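Local coordinates for protein hydrolase, haloacid dehalogenase-like family (Pseudomonas syringae pv. tomato, PDB 3S6J) that probably hydrolyses sugar phosphates, as a metal-binding member of the haloacid dehalogenase-like family, at residues 5-17 and 99-113. Residues are numbered along the deposited sequence; the frame is centred on the assembly and turned at random.
Sequences PQTSFIFDLDGTL and LLETLDKENLKWCIA. With CA (calcium ion), chain M.
Phe9 lies beside Trp110 and Phe11 beside Ile112 where strands 8-11 and 110-113 run as parallel neighbours in the central sheet of a Rossmann-like HAD domain, and both phenyl rings also pack against helix 96-105. Strand 8-11 lies between strands 110-113 and 167-171. Four backbone hydrogen bonds join the pair: Phe9 N to Lys109 O, Cys111 N to Phe9 O, Phe11 N to Cys111 O and Ala113 N to Phe11 O, the last at 2.8 Å.

Helix segment 99-105 runs nearly antiparallel to strand 8-11, at 155°. Leu103 serves both rings with different methyls. Its CD2 sits over one face of Phe9, 4.1 Å from the ring centroid, a CH-pi contact. Thr7 CG2 lies over the opposite face. Leu103 CD1 instead meets the edge of Phe11, 3.5 Å from CE2. Leu99 CD2 reaches the same rim at CE1, also 3.5 Å away. Trp110 CB touches the Phe11 edge too, but a chi1 of 58° tucks CG in over its own backbone and turns the indole away. There Leu100 CD2 lies over the indole, and Trp110 NE1 donates to Asp104 OD1 at 2.8 Å.

On the other side of the sheet, Ile10 CG2 meets Ala113 CB at 3.7 Å. Phe153 of helix 151-160 packs on both residues.

Strand 8-11 leads straight into the calcium site. Asp12, Asp14 and Thr16 match the HAD DxDx(T/V) pattern. Calcium is bound by Asp12 OD2, the backbone O of Asp14, Asp172 and three waters. Lys147 bridges the strand ends, pairing with Asp12 OD1 and Ala113 O. Asp12 OD2 binds calcium at 2.5 Å and uses its anti lone pair to accept a hydrogen bond from Thr16 OG1.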
loop_
_atom_site.group_PDB
_atom_site.type_symbol
_atom_site.label_atom_id
_atom_site.label_comp_id
_atom_site.label_asym_id
_atom_site.label_seq_id
_atom_site.Cartn_x
_atom_site.Cartn_y
_atom_site.Cartn_z
ATOM N N PRO E 5 24.061 -27.271 -10.132
ATOM C CA PRO E 5 22.824 -27.415 -9.350
ATOM C C PRO E 5 21.787 -26.363 -9.738
ATOM O O PRO E 5 21.782 -25.269 -9.172
ATOM C CB PRO E 5 23.296 -27.185 -7.910
ATOM C CG PRO E 5 24.738 -27.609 -7.918
ATOM C CD PRO E 5 25.264 -27.235 -9.279
ATOM N N GLN E 6 20.927 -26.692 -10.696
ATOM C CA GLN E 6 19.942 -25.734 -11.189
ATOM C C GLN E 6 18.985 -25.248 -10.084
ATOM O O GLN E 6 18.558 -26.013 -9.217
ATOM C CB GLN E 6 19.180 -26.294 -12.398
ATOM C CG GLN E 6 19.647 -25.756 -13.771
ATOM C CD GLN E 6 20.953 -26.379 -14.284
ATOM O OE1 GLN E 6 21.295 -27.514 -13.943
ATOM N NE2 GLN E 6 21.678 -25.634 -15.124
ATOM N N THR E 7 18.675 -23.957 -10.116
ATOM C CA THR E 7 17.794 -23.354 -9.132
ATOM C C THR E 7 16.355 -23.856 -9.265
ATOM O O THR E 7 15.849 -24.036 -10.382
ATOM C CB THR E 7 17.816 -21.820 -9.247
ATOM O OG1 THR E 7 19.095 -21.340 -8.808
ATOM C CG2 THR E 7 16.714 -21.201 -8.379
ATOM N N SER E 8 15.724 -24.106 -8.121
ATOM C CA SER E 8 14.294 -24.409 -8.051
ATOM C C SER E 8 13.558 -23.220 -7.421
ATOM O O SER E 8 14.127 -22.508 -6.587
ATOM C CB SER E 8 14.053 -25.691 -7.250
ATOM O OG SER E 8 14.635 -26.805 -7.903
ATOM N N PHE E 9 12.304 -23.008 -7.816
ATOM C CA PHE E 9 11.630 -21.749 -7.533
ATOM C C PHE E 9 10.365 -21.894 -6.699
ATOM O O PHE E 9 9.449 -22.647 -7.049
ATOM C CB PHE E 9 11.291 -21.027 -8.839
ATOM C CG PHE E 9 12.495 -20.510 -9.576
ATOM C CD1 PHE E 9 13.326 -21.379 -10.280
ATOM C CD2 PHE E 9 12.797 -19.158 -9.574
ATOM C CE1 PHE E 9 14.444 -20.898 -10.970
ATOM C CE2 PHE E 9 13.910 -18.674 -10.255
ATOM C CZ PHE E 9 14.737 -19.546 -10.952
ATOM N N ILE E 10 10.307 -21.152 -5.598
ATOM C CA ILE E 10 9.092 -21.096 -4.788
ATOM C C ILE E 10 8.470 -19.703 -4.873
ATOM O O ILE E 10 9.034 -18.729 -4.375
ATOM C CB ILE E 10 9.357 -21.459 -3.324
ATOM C CG1 ILE E 10 10.066 -22.814 -3.236
ATOM C CG2 ILE E 10 8.053 -21.499 -2.584
ATOM C CD1 ILE E 10 10.575 -23.176 -1.846
ATOM N N PHE E 11 7.313 -19.620 -5.522
ATOM C CA PHE E 11 6.669 -18.342 -5.768
ATOM C C PHE E 11 5.536 -18.104 -4.772
ATOM O O PHE E 11 4.708 -18.988 -4.532
ATOM C CB PHE E 11 6.065 -18.313 -7.168
ATOM C CG PHE E 11 7.065 -18.174 -8.283
ATOM C CD1 PHE E 11 7.495 -16.926 -8.695
ATOM C CD2 PHE E 11 7.532 -19.289 -8.953
ATOM C CE1 PHE E 11 8.387 -16.801 -9.746
ATOM C CE2 PHE E 11 8.429 -19.170 -9.999
ATOM C CZ PHE E 11 8.865 -17.930 -10.392
ATOM N N ASP E 12 5.500 -16.914 -4.191
ATOM C CA ASP E 12 4.282 -16.463 -3.544
ATOM C C ASP E 12 3.266 -16.153 -4.663
ATOM O O ASP E 12 3.640 -16.100 -5.841
ATOM C CB ASP E 12 4.563 -15.233 -2.692
ATOM C CG ASP E 12 3.298 -14.562 -2.226
ATOM O OD1 ASP E 12 2.579 -15.160 -1.408
ATOM O OD2 ASP E 12 3.023 -13.438 -2.691
ATOM N N LEU E 13 1.991 -15.958 -4.320
ATOM C CA LEU E 13 0.973 -15.770 -5.362
ATOM C C LEU E 13 0.384 -14.360 -5.382
ATOM O O LEU E 13 0.689 -13.547 -6.258
ATOM C CB LEU E 13 -0.129 -16.819 -5.210
ATOM C CG LEU E 13 -1.265 -16.864 -6.242
ATOM C CD1 LEU E 13 -0.742 -16.860 -7.692
ATOM C CD2 LEU E 13 -2.148 -18.092 -5.977
ATOM N N ASP E 14 -0.466 -14.091 -4.406
ATOM C CA ASP E 14 -1.122 -12.807 -4.233
ATOM C C ASP E 14 -0.081 -11.679 -4.047
ATOM O O ASP E 14 0.589 -11.620 -3.028
ATOM C CB ASP E 14 -2.074 -12.972 -3.035
ATOM C CG ASP E 14 -2.517 -11.665 -2.420
ATOM O OD1 ASP E 14 -2.371 -11.533 -1.186
ATOM O OD2 ASP E 14 -3.043 -10.789 -3.137
ATOM N N GLY E 15 0.081 -10.816 -5.053
ATOM C CA GLY E 15 0.987 -9.680 -4.959
ATOM C C GLY E 15 2.305 -9.934 -5.656
ATOM O O GLY E 15 3.123 -9.027 -5.831
ATOM N N THR E 16 2.501 -11.174 -6.079
ATOM C CA THR E 16 3.783 -11.608 -6.606
ATOM C C THR E 16 3.600 -12.042 -8.059
ATOM O O THR E 16 4.341 -11.591 -8.943
ATOM C CB THR E 16 4.375 -12.752 -5.745
ATOM O OG1 THR E 16 4.696 -12.262 -4.425
ATOM C CG2 THR E 16 5.618 -13.360 -6.403
ATOM N N LEU E 17 2.608 -12.904 -8.306
ATOM C CA LEU E 17 2.241 -13.277 -9.675
ATOM C C LEU E 17 0.915 -12.629 -10.140
ATOM O O LEU E 17 0.740 -12.352 -11.321
ATOM C CB LEU E 17 2.199 -14.802 -9.850
ATOM C CG LEU E 17 3.496 -15.554 -9.556
ATOM C CD1 LEU E 17 3.271 -17.074 -9.414
ATOM C CD2 LEU E 17 4.565 -15.246 -10.598
ATOM N N LEU E 99 7.227 -15.452 -17.197
ATOM C CA LEU E 99 8.260 -15.997 -16.307
ATOM C C LEU E 99 8.008 -17.479 -16.100
ATOM O O LEU E 99 8.927 -18.295 -16.184
ATOM C CB LEU E 99 8.292 -15.266 -14.959
ATOM C CG LEU E 99 9.311 -15.768 -13.917
ATOM C CD1 LEU E 99 10.747 -15.757 -14.481
ATOM C CD2 LEU E 99 9.237 -14.984 -12.595
ATOM N N LEU E 100 6.754 -17.834 -15.845
ATOM C CA LEU E 100 6.423 -19.235 -15.580
ATOM C C LEU E 100 6.673 -20.085 -16.820
ATOM O O LEU E 100 7.248 -21.169 -16.729
ATOM C CB LEU E 100 4.984 -19.380 -15.097
ATOM C CG LEU E 100 4.715 -18.841 -13.687
ATOM C CD1 LEU E 100 3.224 -18.842 -13.391
ATOM C CD2 LEU E 100 5.499 -19.645 -12.628
ATOM N N GLU E 101 6.257 -19.568 -17.976
ATOM C CA GLU E 101 6.529 -20.198 -19.261
ATOM C C GLU E 101 8.029 -20.358 -19.510
ATOM O O GLU E 101 8.475 -21.402 -20.004
ATOM C CB GLU E 101 5.887 -19.392 -20.393
ATOM C CG GLU E 101 4.366 -19.405 -20.349
ATOM C CD GLU E 101 3.717 -18.694 -21.529
ATOM O OE1 GLU E 101 4.295 -17.711 -22.048
ATOM O OE2 GLU E 101 2.608 -19.118 -21.926
ATOM N N THR E 102 8.810 -19.338 -19.158
ATOM C CA THR E 102 10.260 -19.419 -19.319
ATOM C C THR E 102 10.842 -20.573 -18.512
ATOM O O THR E 102 11.680 -21.322 -19.012
ATOM C CB THR E 102 10.966 -18.119 -18.936
ATOM O OG1 THR E 102 10.450 -17.042 -19.728
ATOM C CG2 THR E 102 12.468 -18.236 -19.186
ATOM N N LEU E 103 10.382 -20.728 -17.273
ATOM C CA LEU E 103 10.884 -21.775 -16.395
ATOM C C LEU E 103 10.570 -23.177 -16.913
ATOM O O LEU E 103 11.410 -24.066 -16.854
ATOM C CB LEU E 103 10.320 -21.613 -14.975
ATOM C CG LEU E 103 10.672 -20.314 -14.250
ATOM C CD1 LEU E 103 10.001 -20.272 -12.876
ATOM C CD2 LEU E 103 12.180 -20.155 -14.119
ATOM N N ASP E 104 9.354 -23.386 -17.394
ATOM C CA ASP E 104 8.982 -24.701 -17.915
ATOM C C ASP E 104 9.850 -25.053 -19.110
ATOM O O ASP E 104 10.400 -26.146 -19.191
ATOM C CB ASP E 104 7.518 -24.725 -18.346
ATOM C CG ASP E 104 6.584 -24.505 -17.201
ATOM O OD1 ASP E 104 7.087 -24.401 -16.061
ATOM O OD2 ASP E 104 5.355 -24.433 -17.440
ATOM N N LYS E 105 9.952 -24.112 -20.040
ATOM C CA LYS E 105 10.699 -24.318 -21.269
ATOM C C LYS E 105 12.159 -24.621 -20.953
ATOM O O LYS E 105 12.893 -25.167 -21.776
ATOM C CB LYS E 105 10.596 -23.079 -22.150
ATOM C CG LYS E 105 11.064 -23.307 -23.576
ATOM C CD LYS E 105 11.284 -21.996 -24.316
ATOM C CE LYS E 105 11.897 -22.243 -25.693
ATOM N NZ LYS E 105 13.271 -22.835 -25.616
ATOM N N GLU E 106 12.562 -24.279 -19.737
ATOM C CA GLU E 106 13.950 -24.346 -19.328
ATOM C C GLU E 106 14.170 -25.491 -18.342
ATOM O O GLU E 106 15.266 -25.655 -17.808
ATOM C CB GLU E 106 14.303 -23.022 -18.675
ATOM C CG GLU E 106 15.739 -22.607 -18.744
ATOM C CD GLU E 106 15.867 -21.100 -18.805
ATOM O OE1 GLU E 106 15.111 -20.491 -19.591
ATOM O OE2 GLU E 106 16.709 -20.522 -18.082
ATOM N N ASN E 107 13.122 -26.269 -18.089
ATOM C CA ASN E 107 13.192 -27.379 -17.136
ATOM C C ASN E 107 13.448 -27.013 -15.669
ATOM O O ASN E 107 13.710 -27.890 -14.839
ATOM C CB ASN E 107 14.218 -28.408 -17.601
ATOM C CG ASN E 107 13.767 -29.136 -18.839
ATOM O OD1 ASN E 107 12.742 -29.825 -18.826
ATOM N ND2 ASN E 107 14.514 -28.971 -19.934
ATOM N N LEU E 108 13.363 -25.728 -15.341
ATOM C CA LEU E 108 13.506 -25.300 -13.948
ATOM C C LEU E 108 12.210 -25.577 -13.193
ATOM O O LEU E 108 11.128 -25.242 -13.670
ATOM C CB LEU E 108 13.866 -23.812 -13.876
ATOM C CG LEU E 108 15.121 -23.438 -14.686
ATOM C CD1 LEU E 108 15.246 -21.928 -14.872
ATOM C CD2 LEU E 108 16.378 -24.017 -14.049
ATOM N N LYS E 109 12.326 -26.200 -12.022
ATOM C CA LYS E 109 11.166 -26.574 -11.224
ATOM C C LYS E 109 10.673 -25.406 -10.370
ATOM O O LYS E 109 11.478 -24.683 -9.774
ATOM C CB LYS E 109 11.514 -27.726 -10.282
ATOM C CG LYS E 109 12.193 -28.920 -10.919
ATOM C CD LYS E 109 13.010 -29.660 -9.853
ATOM C CE LYS E 109 13.224 -31.135 -10.177
ATOM N NZ LYS E 109 14.228 -31.376 -11.266
ATOM N N TRP E 110 9.351 -25.240 -10.292
ATOM C CA TRP E 110 8.764 -24.218 -9.426
ATOM C C TRP E 110 7.486 -24.685 -8.758
ATOM O O TRP E 110 6.751 -25.529 -9.278
ATOM C CB TRP E 110 8.495 -22.916 -10.182
ATOM C CG TRP E 110 7.591 -23.077 -11.376
ATOM C CD1 TRP E 110 7.972 -23.359 -12.653
ATOM C CD2 TRP E 110 6.160 -22.975 -11.397
ATOM N NE1 TRP E 110 6.876 -23.432 -13.468
ATOM C CE2 TRP E 110 5.749 -23.199 -12.725
ATOM C CE3 TRP E 110 5.188 -22.712 -10.425
ATOM C CZ2 TRP E 110 4.402 -23.163 -13.114
ATOM C CZ3 TRP E 110 3.846 -22.675 -10.808
ATOM C CH2 TRP E 110 3.470 -22.901 -12.145
ATOM N N CYS E 111 7.230 -24.112 -7.592
ATOM C CA CYS E 111 6.031 -24.401 -6.835
ATOM C C CYS E 111 5.448 -23.095 -6.323
ATOM O O CYS E 111 6.181 -22.151 -6.034
ATOM C CB CYS E 111 6.360 -25.318 -5.658
ATOM S SG CYS E 111 4.914 -25.945 -4.781
ATOM N N ILE E 112 4.123 -23.036 -6.217
ATOM C CA ILE E 112 3.490 -21.861 -5.641
ATOM C C ILE E 112 3.243 -22.146 -4.177
ATOM O O ILE E 112 2.921 -23.271 -3.813
ATOM C CB ILE E 112 2.214 -21.463 -6.399
ATOM C CG1 ILE E 112 2.611 -20.746 -7.690
ATOM C CG2 ILE E 112 1.306 -20.590 -5.525
ATOM C CD1 ILE E 112 1.493 -20.629 -8.704
ATOM N N ALA E 113 3.455 -21.138 -3.335
ATOM C CA ALA E 113 3.292 -21.285 -1.887
ATOM C C ALA E 113 2.621 -20.046 -1.309
ATOM O O ALA E 113 3.221 -18.962 -1.280
ATOM C CB ALA E 113 4.636 -21.532 -1.212
HETATM CA CA CA M . 1.842 -11.986 -1.000
HETATM O O HOH W 1 3.052 -12.799 0.937
HETATM O O HOH W 2 -0.243 -12.721 0.269
HETATM O O HOH W 3 1.255 -9.687 0.225
#